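Local coordinates for hypothetical protein (Staphylococcus aureus subsp. aureus Mu50, PDB 4PEO) that probably acts as an essential cysteine protease of the Prp family, removing the N-terminal nine amino acids of ribosomal protein bL27, at residues Asp16-Gly21 and His66-Ser71; Thr52-Asp57 and Asp77-Ile82. All blocks are in the same frame, centred on the assembly; numbering follows the deposited sequence.

Contact 1 of 2, residues Asp16-Gly21 and His66-Ser71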
loop_
_atom_site.group_PDB
_atom_site.type_symbol
_atom_site.label_atom_id
_atom_site.label_comp_id
_atom_site.label_asym_id
_atom_site.label_seq_id
_atom_site.Cartn_x
_atom_site.Cartn_y
_atom_site.Cartn_z
ATOM N N ASP B 16 -11.674 -1.725 -11.691
ATOM C CA ASP B 16 -12.155 -0.498 -11.075
ATOM C C ASP B 16 -12.130 -0.596 -9.582
ATOM O O ASP B 16 -12.447 -1.646 -9.017
ATOM C CB ASP B 16 -13.630 -0.259 -11.488
ATOM C CG ASP B 16 -13.857 -0.098 -12.972
ATOM O OD1 ASP B 16 -13.914 -1.126 -13.675
ATOM O OD2 ASP B 16 -14.023 1.056 -13.427
ATOM N N VAL B 17 -11.847 0.519 -8.930
ATOM C CA VAL B 17 -11.942 0.627 -7.483
ATOM C C VAL B 17 -12.549 2.005 -7.274
ATOM O O VAL B 17 -12.020 2.976 -7.829
ATOM C CB VAL B 17 -10.568 0.496 -6.768
ATOM C CG1 VAL B 17 -10.700 0.787 -5.272
ATOM C CG2 VAL B 17 -9.967 -0.899 -6.971
ATOM N N ILE B 18 -13.647 2.105 -6.506
ATOM C CA ILE B 18 -14.239 3.417 -6.218
ATOM C C ILE B 18 -14.334 3.576 -4.718
ATOM O O ILE B 18 -15.016 2.778 -4.073
ATOM C CB ILE B 18 -15.624 3.628 -6.882
ATOM C CG1 ILE B 18 -15.556 3.292 -8.394
ATOM C CG2 ILE B 18 -16.121 5.060 -6.615
ATOM C CD1 ILE B 18 -16.877 3.410 -9.173
ATOM N N MET B 19 -13.691 4.623 -4.168
ATOM C CA MET B 19 -13.778 4.908 -2.734
ATOM C C MET B 19 -14.644 6.139 -2.528
ATOM O O MET B 19 -14.460 7.159 -3.208
ATOM C CB MET B 19 -12.381 5.139 -2.112
ATOM C CG MET B 19 -12.421 5.470 -0.607
ATOM S SD MET B 19 -10.759 5.575 0.212
ATOM C CE MET B 19 -10.389 3.949 0.275
ATOM N N ASP B 20 -15.566 6.064 -1.561
ATOM C CA ASP B 20 -16.402 7.208 -1.229
ATOM C C ASP B 20 -16.607 7.282 0.278
ATOM O O ASP B 20 -16.575 6.246 0.946
ATOM C CB ASP B 20 -17.730 7.196 -2.009
ATOM C CG ASP B 20 -18.521 8.487 -1.845
ATOM O OD1 ASP B 20 -17.935 9.582 -2.061
ATOM O OD2 ASP B 20 -19.702 8.412 -1.455
ATOM N N GLY B 21 -16.752 8.502 0.798
ATOM C CA GLY B 21 -16.933 8.747 2.224
ATOM C C GLY B 21 -15.660 9.144 2.949
ATOM O O GLY B 21 -15.709 9.494 4.130
ATOM N N HIS B 66 -16.232 10.017 -4.431
ATOM C CA HIS B 66 -16.365 9.040 -5.521
ATOM C C HIS B 66 -15.064 8.898 -6.328
ATOM O O HIS B 66 -15.054 9.047 -7.553
ATOM C CB HIS B 66 -17.581 9.385 -6.420
ATOM C CG HIS B 66 -18.874 9.486 -5.665
ATOM N ND1 HIS B 66 -19.337 10.697 -5.184
ATOM C CD2 HIS B 66 -19.739 8.514 -5.296
ATOM C CE1 HIS B 66 -20.487 10.436 -4.579
ATOM N NE2 HIS B 66 -20.762 9.137 -4.598
ATOM N N PHE B 67 -13.957 8.659 -5.614
ATOM C CA PHE B 67 -12.629 8.530 -6.211
ATOM C C PHE B 67 -12.527 7.203 -6.932
ATOM O O PHE B 67 -12.505 6.146 -6.310
ATOM C CB PHE B 67 -11.539 8.710 -5.154
ATOM C CG PHE B 67 -10.152 8.850 -5.732
ATOM C CD1 PHE B 67 -9.407 7.726 -6.071
ATOM C CD2 PHE B 67 -9.590 10.103 -5.937
ATOM C CE1 PHE B 67 -8.129 7.851 -6.619
ATOM C CE2 PHE B 67 -8.305 10.226 -6.472
ATOM C CZ PHE B 67 -7.570 9.097 -6.774
ATOM N N HIS B 68 -12.528 7.281 -8.256
ATOM C CA HIS B 68 -12.581 6.135 -9.141
ATOM C C HIS B 68 -11.292 5.936 -9.889
ATOM O O HIS B 68 -10.862 6.811 -10.641
ATOM C CB HIS B 68 -13.760 6.327 -10.128
ATOM C CG HIS B 68 -13.881 5.259 -11.170
ATOM N ND1 HIS B 68 -14.424 5.531 -12.415
ATOM C CD2 HIS B 68 -13.530 3.950 -11.122
ATOM C CE1 HIS B 68 -14.379 4.387 -13.082
ATOM N NE2 HIS B 68 -13.881 3.400 -12.328
ATOM N N ILE B 69 -10.675 4.773 -9.661
ATOM C CA ILE B 69 -9.489 4.304 -10.361
ATOM C C ILE B 69 -9.989 3.314 -11.406
ATOM O O ILE B 69 -10.566 2.284 -11.045
ATOM C CB ILE B 69 -8.472 3.594 -9.427
ATOM C CG1 ILE B 69 -8.090 4.452 -8.202
ATOM C CG2 ILE B 69 -7.254 3.112 -10.238
ATOM C CD1 ILE B 69 -7.505 3.593 -7.020
ATOM N N ARG B 70 -9.755 3.599 -12.679
ATOM C CA ARG B 70 -10.106 2.662 -13.730
ATOM C C ARG B 70 -8.810 2.188 -14.384
ATOM O O ARG B 70 -8.041 3.014 -14.889
ATOM C CB ARG B 70 -11.062 3.307 -14.753
ATOM C CG ARG B 70 -11.161 2.557 -16.078
ATOM C CD ARG B 70 -11.942 1.262 -15.993
ATOM N NE ARG B 70 -12.081 0.642 -17.317
ATOM C CZ ARG B 70 -12.810 -0.442 -17.570
ATOM N NH1 ARG B 70 -13.506 -1.027 -16.600
ATOM N NH2 ARG B 70 -12.870 -0.934 -18.800
ATOM N N SER B 71 -8.557 0.862 -14.368
ATOM C CA SER B 71 -7.348 0.322 -14.993
ATOM C C SER B 71 -7.416 0.489 -16.499
ATOM O O SER B 71 -8.489 0.324 -17.112
ATOM C CB SER B 71 -7.158 -1.152 -14.641
ATOM O OG SER B 71 -7.068 -1.292 -13.229
#

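Contact 2 of 2, residues Thr52-Asp57 and Asp77-Ile82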
loop_
_atom_site.group_PDB
_atom_site.type_symbol
_atom_site.label_atom_id
_atom_site.label_comp_id
_atom_site.label_asym_id
_atom_site.label_seq_id
_atom_site.Cartn_x
_atom_site.Cartn_y
_atom_site.Cartn_z
ATOM N N THR B 52 5.387 1.940 -12.273
ATOM C CA THR B 52 4.968 1.150 -13.441
ATOM C C THR B 52 4.712 2.050 -14.652
ATOM O O THR B 52 4.671 3.277 -14.516
ATOM C CB THR B 52 3.689 0.306 -13.138
ATOM O OG1 THR B 52 2.515 1.106 -13.354
ATOM C CG2 THR B 52 3.660 -0.289 -11.720
ATOM N N SER B 53 4.448 1.425 -15.817
ATOM C CA SER B 53 4.105 2.128 -17.059
ATOM C C SER B 53 2.583 2.369 -17.158
ATOM O O SER B 53 2.121 3.030 -18.090
ATOM C CB SER B 53 4.580 1.322 -18.267
ATOM O OG SER B 53 3.987 0.031 -18.259
ATOM N N GLU B 54 1.802 1.819 -16.210
ATOM C CA GLU B 54 0.351 1.982 -16.223
ATOM C C GLU B 54 -0.067 3.394 -15.795
ATOM O O GLU B 54 0.474 3.945 -14.832
ATOM C CB GLU B 54 -0.317 0.898 -15.356
ATOM C CG GLU B 54 -1.750 1.181 -14.904
ATOM C CD GLU B 54 -2.865 1.105 -15.932
ATOM O OE1 GLU B 54 -2.573 1.041 -17.148
ATOM O OE2 GLU B 54 -4.043 1.144 -15.512
ATOM N N ARG B 55 -1.020 3.977 -16.528
ATOM C CA ARG B 55 -1.569 5.298 -16.221
ATOM C C ARG B 55 -3.073 5.137 -16.101
ATOM O O ARG B 55 -3.792 5.173 -17.107
ATOM C CB ARG B 55 -1.169 6.359 -17.270
ATOM C CG ARG B 55 0.338 6.598 -17.352
ATOM C CD ARG B 55 0.902 7.233 -16.095
ATOM N NE ARG B 55 2.346 7.442 -16.189
ATOM C CZ ARG B 55 3.265 6.572 -15.778
ATOM N NH1 ARG B 55 2.900 5.413 -15.240
ATOM N NH2 ARG B 55 4.555 6.848 -15.913
ATOM N N PRO B 56 -3.559 4.834 -14.880
ATOM C CA PRO B 56 -5.004 4.611 -14.719
ATOM C C PRO B 56 -5.821 5.853 -15.006
ATOM O O PRO B 56 -5.317 6.979 -14.883
ATOM C CB PRO B 56 -5.156 4.208 -13.248
ATOM C CG PRO B 56 -3.773 3.870 -12.766
ATOM C CD PRO B 56 -2.848 4.729 -13.589
ATOM N N ASP B 57 -7.090 5.644 -15.357
ATOM C CA ASP B 57 -8.037 6.725 -15.618
ATOM C C ASP B 57 -8.655 7.054 -14.257
ATOM O O ASP B 57 -9.348 6.210 -13.674
ATOM C CB ASP B 57 -9.086 6.243 -16.635
ATOM C CG ASP B 57 -10.032 7.277 -17.210
ATOM O OD1 ASP B 57 -9.975 8.449 -16.773
ATOM O OD2 ASP B 57 -10.829 6.916 -18.097
ATOM N N ASP B 77 1.170 -6.582 -15.059
ATOM C CA ASP B 77 1.304 -7.380 -13.845
ATOM C C ASP B 77 1.725 -6.570 -12.628
ATOM O O ASP B 77 1.261 -6.849 -11.523
ATOM C CB ASP B 77 2.259 -8.560 -14.072
ATOM C CG ASP B 77 1.732 -9.634 -15.020
ATOM O OD1 ASP B 77 0.520 -9.599 -15.361
ATOM O OD2 ASP B 77 2.512 -10.531 -15.380
ATOM N N GLU B 78 2.589 -5.563 -12.823
ATOM C CA GLU B 78 3.073 -4.732 -11.712
ATOM C C GLU B 78 1.938 -3.869 -11.146
ATOM O O GLU B 78 1.736 -3.859 -9.930
ATOM C CB GLU B 78 4.233 -3.845 -12.164
ATOM C CG GLU B 78 5.553 -4.569 -12.358
ATOM C CD GLU B 78 6.705 -3.618 -12.626
ATOM O OE1 GLU B 78 6.518 -2.642 -13.392
ATOM O OE2 GLU B 78 7.797 -3.849 -12.061
ATOM N N ALA B 79 1.168 -3.180 -12.022
ATOM C CA ALA B 79 0.030 -2.358 -11.577
ATOM C C ALA B 79 -1.011 -3.274 -10.904
ATOM O O ALA B 79 -1.556 -2.908 -9.868
ATOM C CB ALA B 79 -0.597 -1.635 -12.768
ATOM N N GLN B 80 -1.240 -4.485 -11.463
ATOM C CA GLN B 80 -2.191 -5.436 -10.870
ATOM C C GLN B 80 -1.738 -5.877 -9.470
ATOM O O GLN B 80 -2.563 -5.921 -8.548
ATOM C CB GLN B 80 -2.418 -6.638 -11.784
ATOM C CG GLN B 80 -3.324 -6.291 -12.986
ATOM C CD GLN B 80 -4.735 -5.939 -12.545
ATOM O OE1 GLN B 80 -5.372 -6.695 -11.818
ATOM N NE2 GLN B 80 -5.269 -4.802 -12.986
ATOM N N LEU B 81 -0.432 -6.132 -9.298
ATOM C CA LEU B 81 0.099 -6.495 -7.975
ATOM C C LEU B 81 -0.115 -5.343 -6.983
ATOM O O LEU B 81 -0.488 -5.585 -5.834
ATOM C CB LEU B 81 1.589 -6.858 -8.049
ATOM C CG LEU B 81 2.227 -7.306 -6.738
ATOM C CD1 LEU B 81 1.548 -8.563 -6.182
ATOM C CD2 LEU B 81 3.711 -7.535 -6.908
ATOM N N ILE B 82 0.112 -4.095 -7.417
ATOM C CA ILE B 82 -0.105 -2.929 -6.549
ATOM C C ILE B 82 -1.580 -2.825 -6.148
ATOM O O ILE B 82 -1.893 -2.575 -4.980
ATOM C CB ILE B 82 0.443 -1.636 -7.209
ATOM C CG1 ILE B 82 1.993 -1.733 -7.346
ATOM C CG2 ILE B 82 0.048 -0.398 -6.367
ATOM C CD1 ILE B 82 2.623 -0.603 -8.201
HETATM O O HOH W 1 5.089 -1.297 -15.806
#

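Contact 1 of 2, residues Asp16-Gly21 and His66-Ser71
Asp-16, which loses the most surface to the opposing segment, spreads its carboxylate between two side chains of 66-71. OD2 receives the N-H of His-68 NE2 at 2.6 Å through its anti lone pair. Carboxylate and imidazole are nearly coplanar in this short His-carboxylate bond, and OD2 lies close to the ring plane at the NE2 edge. OD1 is met on its syn side by Arg-70 NH1, 3.0 Å away, in a salt bridge bent to 142° at the hydrogen. With CG of Arg-70 anti to the backbone N and the chain bent at chi2 (73°), CD passes 3.3 Å from Asp-16 OD2. The carboxylate is thus gripped on both oxygens, and the nearby arginine would be expected to stabilise its negative charge. Over one face of the His-68 ring lies Ile-18, its CD1 4.2 Å from the centroid in a CH-pi contact.

The backbones beneath pair antiparallel inside a five-stranded mixed sheet. Val-17/Ile-69 and Met-19/Phe-67 are the hydrogen-bonded pairs, each closed by two N-H...O bonds. These four side chains occupy the face opposite the Asp-16 cluster, where Leu-41 of helix 36-51 covers Met-19, Phe-67 and Ile-69, and Met-86 of helix 77-96 meets Val-17. The side chain of Met-19 also approaches that of His-22, probably the catalytic proton donor.

Where strand 67-70 begins, Asp-20 stacks its carboxylate on the His-66 ring, the two planes 17° apart and OD1 3.5 Å above the ring centre. The same OD1 accepts the backbone N-H of His-66, with N 3.0 Å away and above the carboxylate plane. His-66 ND1 is hydrogen-bonded not to Asp-20 but to Asp-61 OD2, which gives the imidazole a second acidic neighbour.

Contact 2 of 2, residues Thr52-Asp57 and Asp77-Ile82
Thr-52 turns its methyl group against helix 77-96, where CG2 rests 3.6 Å from Glu-78 CB and meets Ile-82 CD1 tip to tip at 3.7 Å. Its chi1 of 85° sets OG1 between the backbone N and the carbonyl carbon and leaves CG2 anti to that carbon, on the helix side. Two residues on, Glu-54 offers its aliphatic part: CB lies 3.6 Å from Ala-79 CB. No direct hydrogen bond crosses this apolar contact.

The join is between the loop that follows helix 36-51 and the first turns of helix 77-96. Ile-48 of the earlier helix packs on Glu-54, Ala-79 and Ile-82, while Ile-82 also packs on Thr-85 of the second subunit.

Hydrogen bonds brace the loop. Thr-52 OG1 accepts from Glu-54 N at 3.0 Å, an ST turn, and is also bonded to Ile-48 O. Arg-55 NH1 bridges two carbonyls, Thr-52 O at 2.9 Å in a nearly straight bond (168°) and Glu-54 O, which it approaches from above the carbonyl plane. The carboxylate of Glu-54 reaches out to the backbone that follows strand 67-70, accepting the N-H groups of Val-72 and Asp-73.

One water links the segments, accepting from Ser-53 N at 2.8 Å and donating to Glu-78 OE1 at 3.1 Å.

Contact 1 lies within the sheet, its centre about 6 Å from that of the chain; the centre of contact 2 is about 11 Å from it, beside the subunit interface. The first is partly buried and joins two strands by backbone pairing, with apolar side chains on the helix-covered face and mostly polar ones on the other. The second, smaller but buried, joins a loop to a helix by methyl and methylene packing plus one water. Strand 67-70 is followed in the chain by helix 77-96, and the contacts touch directly: Arg-70 N probably hydrogen-bonds to Asp-57 O, and Pro-56 CB packs on Ile-69 CG2. Contact 2 lies away from the probable catalytic residues.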